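Long-range contact in LAIR1 ecotodomain from MGD21 antibody (Homo sapiens, PDB 7JZK), which is a LAIR1 ectodomain of immunoglobulin fold, inserted in the antibody MGD21, that binds the V2 domain of a Plasmodium RIFIN: residues A[19-30]-A[57-68]. Sequence-based numbering, arbitrary orientation.
Sequences GSHVTFVCRGPV and SESEARFRIDSV
C26 and F63 meet on the buried face of the antiparallel pair formed by strands 22-28 and 58-65. C26 SG comes obliquely to the F63 ring, 3.7 Å from CE1, while its covalent partner is C78 of the opposite sheet. The F63 side chain leans beside the backbone N (chi1 -53°), which brings CD1 and CE1 up to the sulfur and the ring edge close to F24 O. Further along this face, F24 CE1 has I65 CD1 near its ring plane, and V22 CG1 touches both I65 CB and V68 CG1, the latter at 3.7 Å. F35 and L37 of strand 34-38 close over F63. This is the core of an immunoglobulin beta-sandwich: the two strands are the central pair of one sheet, B and E in standard nomenclature, and the C26–C78 disulfide ties that sheet to the other. F63 and I65 also pack on F79 of the RIFIN chain. Paired backbone bonds run from V22–I65 to G28–S59, and beyond them S59 OG donates to P29 O at 2.6 Å, tilted 34° from the carbonyl plane.

On the other face, long charged side chains lie over T23 and V25 in a looser, more solvent-exposed layer. V25 CG2 abuts the edge of the R62 guanidinium in its plane, 3.6 Å from NE, whereas CG1 lies 3.4 Å from E60 OE2. That carboxylate sits between R27 and R62, yet its oxygens stand well out of both guanidinium planes; the link is electrostatic, and long at 3.8 Å between R27 NE and E60 OE2. More direct polar partners are S9 for R27 and E11 for R62, both on strand 7-11. Near the exposed end, R64 lays one guanidinium face on H21 CB, its plane 14° from that of the imidazole.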
loop_
_atom_site.group_PDB
_atom_site.type_symbol
_atom_site.label_atom_id
_atom_site.label_comp_id
_atom_site.label_asym_id
_atom_site.label_seq_id
_atom_site.Cartn_x
_atom_site.Cartn_y
_atom_site.Cartn_z
ATOM N N GLY A 19 -16.593 -7.794 -17.069
ATOM C CA GLY A 19 -17.667 -7.046 -16.467
ATOM C C GLY A 19 -18.355 -7.751 -15.323
ATOM O O GLY A 19 -19.039 -7.089 -14.537
ATOM N N SER A 20 -18.172 -9.066 -15.190
ATOM C CA SER A 20 -18.829 -9.836 -14.143
ATOM C C SER A 20 -18.018 -9.780 -12.852
ATOM O O SER A 20 -16.910 -9.242 -12.808
ATOM C CB SER A 20 -19.048 -11.282 -14.595
ATOM O OG SER A 20 -20.022 -11.938 -13.793
ATOM N N HIS A 21 -18.596 -10.338 -11.789
ATOM C CA HIS A 21 -18.046 -10.317 -10.439
ATOM C C HIS A 21 -17.180 -11.546 -10.194
ATOM O O HIS A 21 -17.257 -12.538 -10.920
ATOM C CB HIS A 21 -19.183 -10.232 -9.412
ATOM C CG HIS A 21 -20.071 -11.438 -9.394
ATOM N ND1 HIS A 21 -21.152 -11.575 -10.241
ATOM C CD2 HIS A 21 -20.057 -12.552 -8.620
ATOM C CE1 HIS A 21 -21.755 -12.727 -9.999
ATOM N NE2 HIS A 21 -21.110 -13.339 -9.021
ATOM N N VAL A 22 -16.317 -11.451 -9.177
ATOM C CA VAL A 22 -15.535 -12.585 -8.687
ATOM C C VAL A 22 -15.217 -12.334 -7.222
ATOM O O VAL A 22 -15.128 -11.188 -6.787
ATOM C CB VAL A 22 -14.243 -12.800 -9.514
ATOM C CG1 VAL A 22 -13.227 -11.713 -9.229
ATOM C CG2 VAL A 22 -13.623 -14.159 -9.206
ATOM N N THR A 23 -15.108 -13.409 -6.438
ATOM C CA THR A 23 -14.736 -13.285 -5.032
ATOM C C THR A 23 -13.623 -14.267 -4.680
ATOM O O THR A 23 -13.766 -15.480 -4.880
ATOM C CB THR A 23 -15.935 -13.520 -4.109
ATOM O OG1 THR A 23 -17.071 -12.803 -4.610
ATOM C CG2 THR A 23 -15.608 -13.023 -2.703
ATOM N N PHE A 24 -12.533 -13.743 -4.123
ATOM C CA PHE A 24 -11.447 -14.564 -3.611
ATOM C C PHE A 24 -11.718 -14.834 -2.145
ATOM O O PHE A 24 -11.903 -13.897 -1.363
ATOM C CB PHE A 24 -10.101 -13.851 -3.775
ATOM C CG PHE A 24 -9.733 -13.588 -5.197
ATOM C CD1 PHE A 24 -9.991 -12.364 -5.773
ATOM C CD2 PHE A 24 -9.181 -14.584 -5.972
ATOM C CE1 PHE A 24 -9.685 -12.124 -7.089
ATOM C CE2 PHE A 24 -8.858 -14.353 -7.285
ATOM C CZ PHE A 24 -9.120 -13.119 -7.849
ATOM N N VAL A 25 -11.712 -16.111 -1.781
ATOM C CA VAL A 25 -11.963 -16.585 -0.423
ATOM C C VAL A 25 -10.659 -17.144 0.122
ATOM O O VAL A 25 -10.083 -18.084 -0.449
ATOM C CB VAL A 25 -13.075 -17.647 -0.378
ATOM C CG1 VAL A 25 -13.419 -17.997 1.067
ATOM C CG2 VAL A 25 -14.313 -17.169 -1.141
ATOM N N CYS A 26 -10.179 -16.526 1.191
ATOM C CA CYS A 26 -8.962 -16.921 1.876
ATOM C C CYS A 26 -9.337 -17.651 3.156
ATOM O O CYS A 26 -10.119 -17.133 3.961
ATOM C CB CYS A 26 -8.116 -15.694 2.197
ATOM S SG CYS A 26 -7.465 -14.872 0.765
ATOM N N ARG A 27 -8.806 -18.854 3.331
ATOM C CA ARG A 27 -9.124 -19.669 4.495
ATOM C C ARG A 27 -7.868 -20.017 5.264
ATOM O O ARG A 27 -6.844 -20.378 4.673
ATOM C CB ARG A 27 -9.883 -20.927 4.113
ATOM C CG ARG A 27 -11.347 -20.635 3.867
ATOM C CD ARG A 27 -12.144 -21.899 3.715
ATOM N NE ARG A 27 -13.112 -21.832 2.619
ATOM C CZ ARG A 27 -12.817 -21.836 1.321
ATOM N NH1 ARG A 27 -13.796 -21.778 0.424
ATOM N NH2 ARG A 27 -11.553 -21.879 0.908
ATOM N N GLY A 28 -7.973 -19.877 6.584
ATOM C CA GLY A 28 -6.929 -20.241 7.506
ATOM C C GLY A 28 -7.493 -20.809 8.805
ATOM O O GLY A 28 -8.649 -21.268 8.883
ATOM N N PRO A 29 -6.656 -20.825 9.839
ATOM C CA PRO A 29 -7.068 -21.353 11.143
ATOM C C PRO A 29 -7.924 -20.329 11.882
ATOM O O PRO A 29 -8.139 -19.212 11.411
ATOM C CB PRO A 29 -5.732 -21.583 11.857
ATOM C CG PRO A 29 -4.845 -20.483 11.292
ATOM C CD PRO A 29 -5.265 -20.346 9.848
ATOM N N VAL A 30 -8.456 -20.743 13.040
ATOM C CA VAL A 30 -9.247 -19.846 13.879
ATOM C C VAL A 30 -8.339 -18.814 14.513
ATOM O O VAL A 30 -7.194 -19.109 14.874
ATOM C CB VAL A 30 -10.033 -20.643 14.937
ATOM C CG1 VAL A 30 -10.388 -19.767 16.154
ATOM C CG2 VAL A 30 -11.302 -21.230 14.325
ATOM N N SER A 57 -12.516 -24.622 13.733
ATOM C CA SER A 57 -11.125 -24.675 13.305
ATOM C C SER A 57 -10.818 -23.934 12.003
ATOM O O SER A 57 -9.647 -23.898 11.611
ATOM C CB SER A 57 -10.672 -26.138 13.157
ATOM O OG SER A 57 -11.419 -26.796 12.150
ATOM N N GLU A 58 -11.801 -23.299 11.352
ATOM C CA GLU A 58 -11.562 -22.677 10.051
ATOM C C GLU A 58 -12.233 -21.312 9.949
ATOM O O GLU A 58 -13.446 -21.188 10.141
ATOM C CB GLU A 58 -12.044 -23.590 8.922
ATOM C CG GLU A 58 -11.086 -24.751 8.738
ATOM C CD GLU A 58 -11.188 -25.440 7.399
ATOM O OE1 GLU A 58 -11.869 -24.906 6.489
ATOM O OE2 GLU A 58 -10.585 -26.532 7.273
ATOM N N SER A 59 -11.426 -20.291 9.612
ATOM C CA SER A 59 -11.918 -18.928 9.424
ATOM C C SER A 59 -11.572 -18.460 8.028
ATOM O O SER A 59 -10.630 -18.955 7.398
ATOM C CB SER A 59 -11.349 -17.916 10.451
ATOM O OG SER A 59 -9.954 -17.719 10.305
ATOM N N GLU A 60 -12.341 -17.491 7.555
ATOM C CA GLU A 60 -12.180 -17.067 6.186
ATOM C C GLU A 60 -12.348 -15.564 6.092
ATOM O O GLU A 60 -12.839 -14.904 7.011
ATOM C CB GLU A 60 -13.185 -17.763 5.263
ATOM C CG GLU A 60 -14.565 -17.158 5.328
ATOM C CD GLU A 60 -15.507 -17.730 4.284
ATOM O OE1 GLU A 60 -16.500 -17.049 3.931
ATOM O OE2 GLU A 60 -15.244 -18.856 3.806
ATOM N N ALA A 61 -11.899 -15.041 4.958
ATOM C CA ALA A 61 -12.046 -13.641 4.610
ATOM C C ALA A 61 -12.303 -13.585 3.118
ATOM O O ALA A 61 -11.759 -14.392 2.356
ATOM C CB ALA A 61 -10.812 -12.819 4.972
ATOM N N ARG A 62 -13.127 -12.630 2.704
ATOM C CA ARG A 62 -13.571 -12.546 1.327
ATOM C C ARG A 62 -13.149 -11.207 0.732
ATOM O O ARG A 62 -13.338 -10.159 1.361
ATOM C CB ARG A 62 -15.090 -12.696 1.291
ATOM C CG ARG A 62 -15.518 -14.015 1.887
ATOM C CD ARG A 62 -16.943 -14.387 1.564
ATOM N NE ARG A 62 -16.891 -15.647 0.845
ATOM C CZ ARG A 62 -17.880 -16.519 0.767
ATOM N NH1 ARG A 62 -19.037 -16.280 1.377
ATOM N NH2 ARG A 62 -17.701 -17.639 0.076
ATOM N N PHE A 63 -12.595 -11.240 -0.481
ATOM C CA PHE A 63 -12.216 -10.038 -1.229
ATOM C C PHE A 63 -12.975 -10.105 -2.542
ATOM O O PHE A 63 -12.730 -11.009 -3.345
ATOM C CB PHE A 63 -10.706 -9.976 -1.489
ATOM C CG PHE A 63 -9.857 -10.132 -0.250
ATOM C CD1 PHE A 63 -9.589 -11.395 0.274
ATOM C CD2 PHE A 63 -9.310 -9.026 0.380
ATOM C CE1 PHE A 63 -8.820 -11.540 1.398
ATOM C CE2 PHE A 63 -8.533 -9.180 1.511
ATOM C CZ PHE A 63 -8.291 -10.442 2.014
ATOM N N ARG A 64 -13.897 -9.174 -2.770
ATOM C CA ARG A 64 -14.802 -9.300 -3.902
ATOM C C ARG A 64 -14.612 -8.150 -4.887
ATOM O O ARG A 64 -14.640 -6.980 -4.499
ATOM C CB ARG A 64 -16.246 -9.324 -3.415
ATOM C CG ARG A 64 -17.235 -8.985 -4.518
ATOM C CD ARG A 64 -18.630 -8.679 -3.956
ATOM N NE ARG A 64 -19.486 -8.259 -5.056
ATOM C CZ ARG A 64 -20.328 -9.068 -5.691
ATOM N NH1 ARG A 64 -21.053 -8.601 -6.698
ATOM N NH2 ARG A 64 -20.456 -10.340 -5.314
ATOM N N ILE A 65 -14.455 -8.486 -6.165
ATOM C CA ILE A 65 -14.437 -7.512 -7.246
ATOM C C ILE A 65 -15.793 -7.565 -7.941
ATOM O O ILE A 65 -16.163 -8.604 -8.503
ATOM C CB ILE A 65 -13.296 -7.791 -8.244
ATOM C CG1 ILE A 65 -11.925 -7.715 -7.569
ATOM C CG2 ILE A 65 -13.369 -6.810 -9.416
ATOM C CD1 ILE A 65 -10.801 -8.126 -8.498
ATOM N N ASP A 66 -16.532 -6.447 -7.909
ATOM C CA ASP A 66 -17.871 -6.427 -8.488
ATOM C C ASP A 66 -17.823 -6.545 -10.002
ATOM O O ASP A 66 -18.623 -7.269 -10.602
ATOM C CB ASP A 66 -18.615 -5.155 -8.092
ATOM C CG ASP A 66 -18.836 -5.041 -6.588
ATOM O OD1 ASP A 66 -19.304 -6.024 -5.963
ATOM O OD2 ASP A 66 -18.563 -3.954 -6.026
ATOM N N SER A 67 -16.916 -5.831 -10.651
ATOM C CA SER A 67 -16.863 -5.872 -12.105
ATOM C C SER A 67 -15.405 -5.900 -12.527
ATOM O O SER A 67 -14.699 -4.897 -12.389
ATOM C CB SER A 67 -17.601 -4.675 -12.708
ATOM O OG SER A 67 -17.753 -4.808 -14.117
ATOM N N VAL A 68 -14.962 -7.035 -13.032
ATOM C CA VAL A 68 -13.564 -7.207 -13.401
ATOM C C VAL A 68 -13.302 -6.565 -14.753
ATOM O O VAL A 68 -14.187 -6.478 -15.613
ATOM C CB VAL A 68 -13.164 -8.693 -13.414
ATOM C CG1 VAL A 68 -13.533 -9.350 -12.096
ATOM C CG2 VAL A 68 -13.801 -9.400 -14.599
#